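ATP-dependent Clp protease proteolytic subunit (Plasmodium falciparum, PDB 4GM2) forms the inactive, ClpP-like subunit of the apicoplast caseinolytic protease complex of the malaria parasite, a member of the serine peptidase S14 family. Local coordinates at residues G81-I86 with M156-K161; A111-S116 with E164-N169; N134-I139 with N179-D184. All coordinates share one frame; numbering follows the deposited sequence.

Contact 1: G81-I86 with M156-K161; sequences GITDVI and MNTKKK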
loop_
_atom_site.group_PDB
_atom_site.type_symbol
_atom_site.label_atom_id
_atom_site.label_comp_id
_atom_site.label_asym_id
_atom_site.label_seq_id
_atom_site.Cartn_x
_atom_site.Cartn_y
_atom_site.Cartn_z
ATOM N N GLY A 81 -16.131 -9.451 23.606
ATOM C CA GLY A 81 -16.862 -8.191 23.524
ATOM C C GLY A 81 -17.192 -7.551 24.859
ATOM O O GLY A 81 -16.913 -6.372 25.065
ATOM N N ILE A 82 -17.771 -8.334 25.766
ATOM C CA ILE A 82 -18.218 -7.834 27.073
ATOM C C ILE A 82 -17.072 -7.285 27.943
ATOM O O ILE A 82 -17.192 -6.203 28.525
ATOM C CB ILE A 82 -19.039 -8.901 27.838
ATOM C CG1 ILE A 82 -20.234 -9.349 26.992
ATOM C CG2 ILE A 82 -19.541 -8.349 29.166
ATOM C CD1 ILE A 82 -20.876 -10.651 27.430
ATOM N N THR A 83 -15.967 -8.022 28.028
ATOM C CA THR A 83 -14.809 -7.559 28.794
ATOM C C THR A 83 -14.134 -6.384 28.105
ATOM O O THR A 83 -13.573 -5.516 28.778
ATOM C CB THR A 83 -13.762 -8.660 29.016
ATOM O OG1 THR A 83 -13.447 -9.269 27.761
ATOM C CG2 THR A 83 -14.277 -9.707 29.988
ATOM N N ASP A 84 -14.185 -6.369 26.771
ATOM C CA ASP A 84 -13.636 -5.270 25.980
ATOM C C ASP A 84 -14.334 -3.960 26.305
ATOM O O ASP A 84 -13.677 -2.939 26.505
ATOM C CB ASP A 84 -13.748 -5.556 24.480
ATOM C CG ASP A 84 -12.616 -6.422 23.955
ATOM O OD1 ASP A 84 -11.684 -6.740 24.729
ATOM O OD2 ASP A 84 -12.659 -6.782 22.757
ATOM N N VAL A 85 -15.665 -3.997 26.360
ATOM C CA VAL A 85 -16.446 -2.810 26.687
ATOM C C VAL A 85 -16.306 -2.458 28.173
ATOM O O VAL A 85 -16.275 -1.278 28.522
ATOM C CB VAL A 85 -17.919 -2.913 26.211
ATOM C CG1 VAL A 85 -18.746 -3.804 27.121
ATOM C CG2 VAL A 85 -18.550 -1.536 26.124
ATOM N N ILE A 86 -16.200 -3.474 29.035
ATOM C CA ILE A 86 -15.915 -3.252 30.458
ATOM C C ILE A 86 -14.577 -2.531 30.597
ATOM O O ILE A 86 -14.427 -1.626 31.429
ATOM C CB ILE A 86 -15.896 -4.564 31.286
ATOM C CG1 ILE A 86 -17.311 -5.132 31.448
ATOM C CG2 ILE A 86 -15.306 -4.321 32.672
ATOM C CD1 ILE A 86 -17.350 -6.573 31.929
ATOM N N MET A 156 -18.769 -15.557 36.020
ATOM C CA MET A 156 -19.668 -15.005 37.034
ATOM C C MET A 156 -19.363 -13.552 37.384
ATOM O O MET A 156 -20.281 -12.752 37.572
ATOM C CB MET A 156 -19.649 -15.870 38.295
ATOM C CG MET A 156 -20.259 -17.254 38.124
ATOM S SD MET A 156 -22.030 -17.233 37.775
ATOM C CE MET A 156 -22.049 -17.104 35.990
ATOM N N ASN A 157 -18.075 -13.222 37.481
ATOM C CA ASN A 157 -17.645 -11.854 37.758
ATOM C C ASN A 157 -17.994 -10.926 36.612
ATOM O O ASN A 157 -18.373 -9.780 36.843
ATOM C CB ASN A 157 -16.139 -11.787 38.021
ATOM C CG ASN A 157 -15.733 -12.488 39.301
ATOM O OD1 ASN A 157 -16.475 -12.504 40.286
ATOM N ND2 ASN A 157 -14.542 -13.072 39.294
ATOM N N THR A 158 -17.856 -11.432 35.386
ATOM C CA THR A 158 -18.179 -10.679 34.176
ATOM C C THR A 158 -19.673 -10.390 34.132
ATOM O O THR A 158 -20.083 -9.264 33.848
ATOM C CB THR A 158 -17.741 -11.438 32.905
ATOM O OG1 THR A 158 -16.343 -11.736 32.985
ATOM C CG2 THR A 158 -17.993 -10.613 31.656
ATOM N N LYS A 159 -20.474 -11.412 34.429
ATOM C CA LYS A 159 -21.925 -11.275 34.512
ATOM C C LYS A 159 -22.319 -10.269 35.595
ATOM O O LYS A 159 -23.299 -9.535 35.444
ATOM C CB LYS A 159 -22.581 -12.636 34.782
ATOM N N LYS A 160 -21.542 -10.235 36.676
ATOM C CA LYS A 160 -21.786 -9.319 37.787
ATOM C C LYS A 160 -21.441 -7.869 37.422
ATOM O O LYS A 160 -22.192 -6.950 37.754
ATOM C CB LYS A 160 -21.006 -9.770 39.028
ATOM C CG LYS A 160 -21.634 -9.369 40.355
ATOM N N LYS A 161 -20.317 -7.677 36.727
ATOM C CA LYS A 161 -19.824 -6.345 36.369
ATOM C C LYS A 161 -20.731 -5.621 35.384
ATOM O O LYS A 161 -20.968 -4.419 35.523
ATOM C CB LYS A 161 -18.413 -6.423 35.786
ATOM C CG LYS A 161 -17.321 -6.676 36.807
ATOM C CD LYS A 161 -16.041 -7.118 36.120
ATOM C CE LYS A 161 -15.050 -7.681 37.121
ATOM N NZ LYS A 161 -13.918 -8.329 36.407
#
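T158 meets I82 and I86 through its methyl: chi1 of -56° sets OG1 beside the backbone N, leaving CG2 anti to it and reaching across to helix 81-94. In I82 CG2 is likewise anti to the backbone N, and I82 CG2 to T158 CG2, at 3.7 Å, is the closest approach between the segments. I86 answers with its other branch: the extended CG1-CD1 arm brings CD1 to 4.1 Å from T158 CG2 and to 4.0 Å from K161 CB. The T158 methyl is shared by two isoleucines one helical turn apart, while K161 meets I86 most closely with the root of its chain, crossing it at about a right angle. T83 adds a looser touch, with CG2 4.2 Å from T158 OG1. T83 OG1 bonds to N80 O, just ahead of its helix, and T158 OG1 to E154 O, one turn back in its own, which leaves an apolar interface of 185 Å². Over these two segments the axes approach to 10.6 Å, at 52° to each other. The contact joins two helices at the surface of the Clp protease fold, beside a subunit interface of the seven-chain assembly: K161 NZ makes a weak hydrogen bond to N128 O of a second subunit, against which I86 and T83 pack. Within the chain, I82 and V85 rest on helix 110-116, so helix 81-94 lies against it and helix 148-170.

Contact 2: A111-S116 with E164-N169; sequences ACILAS and EIISKN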
loop_
_atom_site.group_PDB
_atom_site.type_symbol
_atom_site.label_atom_id
_atom_site.label_comp_id
_atom_site.label_asym_id
_atom_site.label_seq_id
_atom_site.Cartn_x
_atom_site.Cartn_y
_atom_site.Cartn_z
ATOM N N ALA A 111 -22.587 -2.054 22.691
ATOM C CA ALA A 111 -22.572 -0.676 22.212
ATOM C C ALA A 111 -23.559 0.190 22.997
ATOM O O ALA A 111 -23.346 1.394 23.153
ATOM C CB ALA A 111 -22.866 -0.621 20.722
ATOM N N CYS A 112 -24.631 -0.430 23.491
ATOM C CA CYS A 112 -25.601 0.258 24.348
ATOM C C CYS A 112 -25.005 0.559 25.725
ATOM O O CYS A 112 -25.203 1.651 26.266
ATOM C CB CYS A 112 -26.881 -0.565 24.490
ATOM S SG CYS A 112 -28.202 0.243 25.421
ATOM N N ILE A 113 -24.283 -0.412 26.281
ATOM C CA ILE A 113 -23.538 -0.232 27.528
ATOM C C ILE A 113 -22.570 0.941 27.380
ATOM O O ILE A 113 -22.501 1.830 28.241
ATOM C CB ILE A 113 -22.749 -1.512 27.893
ATOM C CG1 ILE A 113 -23.712 -2.661 28.203
ATOM C CG2 ILE A 113 -21.810 -1.262 29.067
ATOM C CD1 ILE A 113 -23.075 -4.032 28.143
ATOM N N LEU A 114 -21.837 0.936 26.272
ATOM C CA LEU A 114 -20.881 1.987 25.964
ATOM C C LEU A 114 -21.545 3.358 25.897
ATOM O O LEU A 114 -21.058 4.308 26.506
ATOM C CB LEU A 114 -20.155 1.680 24.655
ATOM C CG LEU A 114 -18.911 2.518 24.371
ATOM C CD1 LEU A 114 -17.933 2.429 25.534
ATOM C CD2 LEU A 114 -18.263 2.069 23.072
ATOM N N ALA A 115 -22.655 3.448 25.167
ATOM C CA ALA A 115 -23.399 4.700 25.036
ATOM C C ALA A 115 -23.863 5.269 26.389
ATOM O O ALA A 115 -23.726 6.468 26.645
ATOM C CB ALA A 115 -24.576 4.522 24.088
ATOM N N SER A 116 -24.394 4.405 27.250
ATOM C CA SER A 116 -24.885 4.820 28.565
ATOM C C SER A 116 -23.752 5.167 29.536
ATOM O O SER A 116 -24.001 5.648 30.646
ATOM C CB SER A 116 -25.753 3.719 29.176
ATOM O OG SER A 116 -24.986 2.541 29.392
ATOM N N GLU A 164 -23.659 -4.412 37.059
ATOM C CA GLU A 164 -23.211 -3.319 37.923
ATOM C C GLU A 164 -23.089 -1.996 37.162
ATOM O O GLU A 164 -23.528 -0.949 37.645
ATOM C CB GLU A 164 -21.871 -3.691 38.558
ATOM C CG GLU A 164 -21.645 -3.126 39.948
ATOM C CD GLU A 164 -20.618 -3.923 40.736
ATOM O OE1 GLU A 164 -19.631 -3.311 41.198
ATOM O OE2 GLU A 164 -20.792 -5.156 40.892
ATOM N N ILE A 165 -22.491 -2.058 35.974
ATOM C CA ILE A 165 -22.334 -0.897 35.101
ATOM C C ILE A 165 -23.694 -0.344 34.654
ATOM O O ILE A 165 -23.952 0.852 34.793
ATOM C CB ILE A 165 -21.439 -1.234 33.884
ATOM C CG1 ILE A 165 -20.008 -1.538 34.351
ATOM C CG2 ILE A 165 -21.448 -0.109 32.855
ATOM C CD1 ILE A 165 -19.126 -2.200 33.312
ATOM N N ILE A 166 -24.564 -1.213 34.137
ATOM C CA ILE A 166 -25.878 -0.791 33.650
ATOM C C ILE A 166 -26.746 -0.250 34.788
ATOM O O ILE A 166 -27.440 0.758 34.621
ATOM C CB ILE A 166 -26.604 -1.924 32.894
ATOM C CG1 ILE A 166 -25.785 -2.355 31.677
ATOM C CG2 ILE A 166 -27.993 -1.477 32.449
ATOM C CD1 ILE A 166 -26.211 -3.677 31.077
ATOM N N SER A 167 -26.690 -0.913 35.942
ATOM C CA SER A 167 -27.401 -0.450 37.138
ATOM C C SER A 167 -26.973 0.954 37.563
ATOM O O SER A 167 -27.818 1.766 37.947
ATOM C CB SER A 167 -27.206 -1.422 38.299
ATOM O OG SER A 167 -27.751 -2.688 37.989
ATOM N N LYS A 168 -25.670 1.227 37.490
ATOM C CA LYS A 168 -25.127 2.538 37.838
ATOM C C LYS A 168 -25.523 3.607 36.821
ATOM O O LYS A 168 -25.934 4.702 37.204
ATOM C CB LYS A 168 -23.601 2.481 37.982
ATOM C CG LYS A 168 -23.018 3.635 38.792
ATOM C CD LYS A 168 -21.498 3.716 38.703
ATOM C CE LYS A 168 -21.042 4.517 37.488
ATOM N NZ LYS A 168 -19.560 4.665 37.429
ATOM N N ASN A 169 -25.398 3.279 35.534
ATOM C CA ASN A 169 -25.700 4.209 34.442
ATOM C C ASN A 169 -27.163 4.648 34.405
ATOM O O ASN A 169 -27.466 5.805 34.099
ATOM C CB ASN A 169 -25.310 3.600 33.086
ATOM C CG ASN A 169 -23.813 3.361 32.947
ATOM O OD1 ASN A 169 -23.022 3.737 33.811
ATOM N ND2 ASN A 169 -23.419 2.729 31.847
#
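I113 packs against I165 and I166 in the apolar half of the contact. The two branches of I113 divide the work: CG2 touches I165 CG2 at 4.0 Å, while CG1 lies 3.9 Å from I166 CD1, and I113 crosses each partner at about a right angle. The extended arm of I166 carries CD1 inward although its CB is set to the flank.

The polar part lies one turn on, where the backbones come closest, with S116 CA and N169 CA 6.0 Å apart. N169 ND2 donates to S116 OG at 2.9 Å with an N-H...O angle of 153°, the oxygen lying a little out of the amide plane. The serine hydroxyl, placed between its backbone N and carbonyl carbon (chi1 63°), turns back to donate to I113 O at 2.8 Å. Two bonds therefore fix this buried hydroxyl, and N169 ND2 has a further partner in S117 OG.

R123 NH1 bonds to both S116 O and N169 O, tying the ends of the two segments together. Around this buried pair, I165 packs on helix 81-94 and I166 on helix 174-180, while L114 and A115 face strand 61-67 of the parallel sheet.

Contact 3: N134-I139 with N179-D184; sequences NQSYSI and NVLERD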
loop_
_atom_site.group_PDB
_atom_site.type_symbol
_atom_site.label_atom_id
_atom_site.label_comp_id
_atom_site.label_asym_id
_atom_site.label_seq_id
_atom_site.Cartn_x
_atom_site.Cartn_y
_atom_site.Cartn_z
ATOM N N ASN A 134 -29.124 -7.031 25.245
ATOM C CA ASN A 134 -29.293 -8.457 25.002
ATOM C C ASN A 134 -29.519 -9.211 26.302
ATOM O O ASN A 134 -29.031 -8.801 27.362
ATOM C CB ASN A 134 -28.082 -9.043 24.270
ATOM C CG ASN A 134 -27.786 -8.337 22.958
ATOM O OD1 ASN A 134 -28.694 -8.001 22.196
ATOM N ND2 ASN A 134 -26.504 -8.118 22.686
ATOM N N GLN A 135 -30.271 -10.305 26.211
ATOM C CA GLN A 135 -30.433 -11.232 27.321
ATOM C C GLN A 135 -29.049 -11.726 27.735
ATOM O O GLN A 135 -28.271 -12.178 26.888
ATOM C CB GLN A 135 -31.317 -12.405 26.901
ATOM C CG GLN A 135 -31.593 -13.408 28.009
ATOM C CD GLN A 135 -32.057 -14.752 27.487
ATOM O OE1 GLN A 135 -31.773 -15.788 28.087
ATOM N NE2 GLN A 135 -32.768 -14.745 26.364
ATOM N N SER A 136 -28.747 -11.623 29.029
ATOM C CA SER A 136 -27.424 -11.964 29.560
ATOM C C SER A 136 -26.880 -13.266 28.981
ATOM O O SER A 136 -27.559 -14.297 28.975
ATOM C CB SER A 136 -27.442 -12.018 31.087
ATOM O OG SER A 136 -27.577 -10.719 31.631
ATOM N N TYR A 137 -25.651 -13.192 28.484
ATOM C CA TYR A 137 -25.039 -14.288 27.748
ATOM C C TYR A 137 -23.551 -14.385 28.053
ATOM O O TYR A 137 -22.903 -13.384 28.380
ATOM C CB TYR A 137 -25.267 -14.108 26.238
ATOM C CG TYR A 137 -24.691 -12.827 25.655
ATOM C CD1 TYR A 137 -23.566 -12.857 24.828
ATOM C CD2 TYR A 137 -25.271 -11.583 25.929
ATOM C CE1 TYR A 137 -23.036 -11.688 24.296
ATOM C CE2 TYR A 137 -24.747 -10.411 25.403
ATOM C CZ TYR A 137 -23.632 -10.467 24.587
ATOM O OH TYR A 137 -23.116 -9.306 24.066
ATOM N N SER A 138 -23.022 -15.600 27.958
ATOM C CA SER A 138 -21.587 -15.833 28.031
ATOM C C SER A 138 -21.148 -16.659 26.836
ATOM O O SER A 138 -21.874 -17.543 26.381
ATOM C CB SER A 138 -21.212 -16.544 29.331
ATOM O OG SER A 138 -21.237 -15.644 30.425
ATOM N N ILE A 139 -19.961 -16.359 26.321
ATOM C CA ILE A 139 -19.421 -17.103 25.191
ATOM C C ILE A 139 -18.230 -17.944 25.635
ATOM O O ILE A 139 -17.258 -17.422 26.189
ATOM C CB ILE A 139 -19.030 -16.181 24.006
ATOM C CG1 ILE A 139 -20.201 -15.288 23.587
ATOM C CG2 ILE A 139 -18.568 -17.001 22.809
ATOM C CD1 ILE A 139 -20.130 -13.886 24.144
ATOM N N ASN A 179 -33.295 -8.584 36.359
ATOM C CA ASN A 179 -34.628 -8.987 35.906
ATOM C C ASN A 179 -34.878 -8.676 34.429
ATOM O O ASN A 179 -35.488 -9.472 33.709
ATOM C CB ASN A 179 -35.686 -8.297 36.780
ATOM C CG ASN A 179 -37.104 -8.565 36.319
ATOM O OD1 ASN A 179 -37.654 -9.644 36.551
ATOM N ND2 ASN A 179 -37.714 -7.571 35.678
ATOM N N VAL A 180 -34.397 -7.518 33.988
ATOM C CA VAL A 180 -34.624 -7.046 32.625
ATOM C C VAL A 180 -33.609 -7.625 31.631
ATOM O O VAL A 180 -33.751 -7.455 30.417
ATOM C CB VAL A 180 -34.658 -5.499 32.569
ATOM C CG1 VAL A 180 -33.261 -4.912 32.400
ATOM C CG2 VAL A 180 -35.581 -5.024 31.462
ATOM N N LEU A 181 -32.590 -8.307 32.153
ATOM C CA LEU A 181 -31.582 -8.954 31.313
ATOM C C LEU A 181 -31.880 -10.437 31.078
ATOM O O LEU A 181 -31.037 -11.179 30.565
ATOM C CB LEU A 181 -30.174 -8.765 31.893
ATOM C CG LEU A 181 -29.502 -7.390 31.782
ATOM C CD1 LEU A 181 -28.063 -7.464 32.266
ATOM C CD2 LEU A 181 -29.560 -6.825 30.369
ATOM N N GLU A 182 -33.086 -10.858 31.454
ATOM C CA GLU A 182 -33.561 -12.213 31.180
ATOM C C GLU A 182 -34.353 -12.246 29.873
ATOM O O GLU A 182 -34.774 -13.310 29.415
ATOM C CB GLU A 182 -34.403 -12.737 32.348
ATOM C CG GLU A 182 -33.594 -13.007 33.609
ATOM C CD GLU A 182 -34.447 -13.417 34.794
ATOM O OE1 GLU A 182 -34.258 -12.840 35.885
ATOM O OE2 GLU A 182 -35.304 -14.315 34.640
ATOM N N ARG A 183 -34.541 -11.067 29.283
ATOM C CA ARG A 183 -35.223 -10.899 28.003
ATOM C C ARG A 183 -34.490 -9.844 27.185
ATOM O O ARG A 183 -33.827 -8.974 27.747
ATOM C CB ARG A 183 -36.671 -10.444 28.222
ATOM C CG ARG A 183 -37.617 -11.491 28.792
ATOM C CD ARG A 183 -38.134 -12.427 27.712
ATOM N NE ARG A 183 -39.078 -13.408 28.244
ATOM C CZ ARG A 183 -38.736 -14.575 28.790
ATOM N NH1 ARG A 183 -37.459 -14.927 28.888
ATOM N NH2 ARG A 183 -39.678 -15.393 29.241
ATOM N N ASP A 184 -34.608 -9.918 25.861
ATOM C CA ASP A 184 -34.123 -8.851 24.983
ATOM C C ASP A 184 -35.062 -7.653 25.070
ATOM O O ASP A 184 -36.282 -7.805 24.971
ATOM C CB ASP A 184 -34.033 -9.336 23.533
ATOM C CG ASP A 184 -32.856 -10.263 23.293
ATOM O OD1 ASP A 184 -31.910 -10.270 24.108
ATOM O OD2 ASP A 184 -32.876 -10.980 22.273
#
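Q135 and S136, in an extended loop, run past the turn that follows helix 174-180 and bond to it through their backbone amides, with Q135 CA only 4.7 Å from L181 CA. S136 N donates to L181 O at 2.8 Å, in the carbonyl plane, and the same oxygen takes a CA-H...O contact from Q135 CA at 3.3 Å. The neighbouring amide, Q135 N, is taken by a side chain: D184 OD1 lies 2.7 Å away and is met nearly along its C-O axis, with an N-H...O angle of 156°. With CG anti to its backbone N (chi1 -178°), the extended chain of Q135 lies alongside the turn, and its CG comes 3.5 Å from E182 O. L181 packs against the loop, its CB 3.3 Å from S136 OG and its CD2 3.6 Å from N134 O. It is the buried residue of an otherwise mostly exposed contact. The loop 134-139 leaves strand 130-133, and D184 leads into strand 185-188, its antiparallel neighbour in the mixed sheet, so the contact joins the loop and turn just beyond the two paired strands; L181 and S138 pack on helix 148-170.

Helix 148-170 ties the set together: contact 1 uses its middle, contact 2 lies further along it, and L181 and S138 of contact 3 rest on it. The centres of contacts 1 and 2 are about 11 Å apart, and the two touch where V85 meets L114 and I86 meets I165. Contact 3 lies about 13 Å from contact 1, centre to centre, and about 14 Å from contact 2; it touches contact 1 through I82 and Y137 O. Along the chain the first segments come in order 81-86, 111-116, 134-139 and their partners follow in the same order, so the contacts interlock within one ClpP-type domain, from its buried centre to its surface.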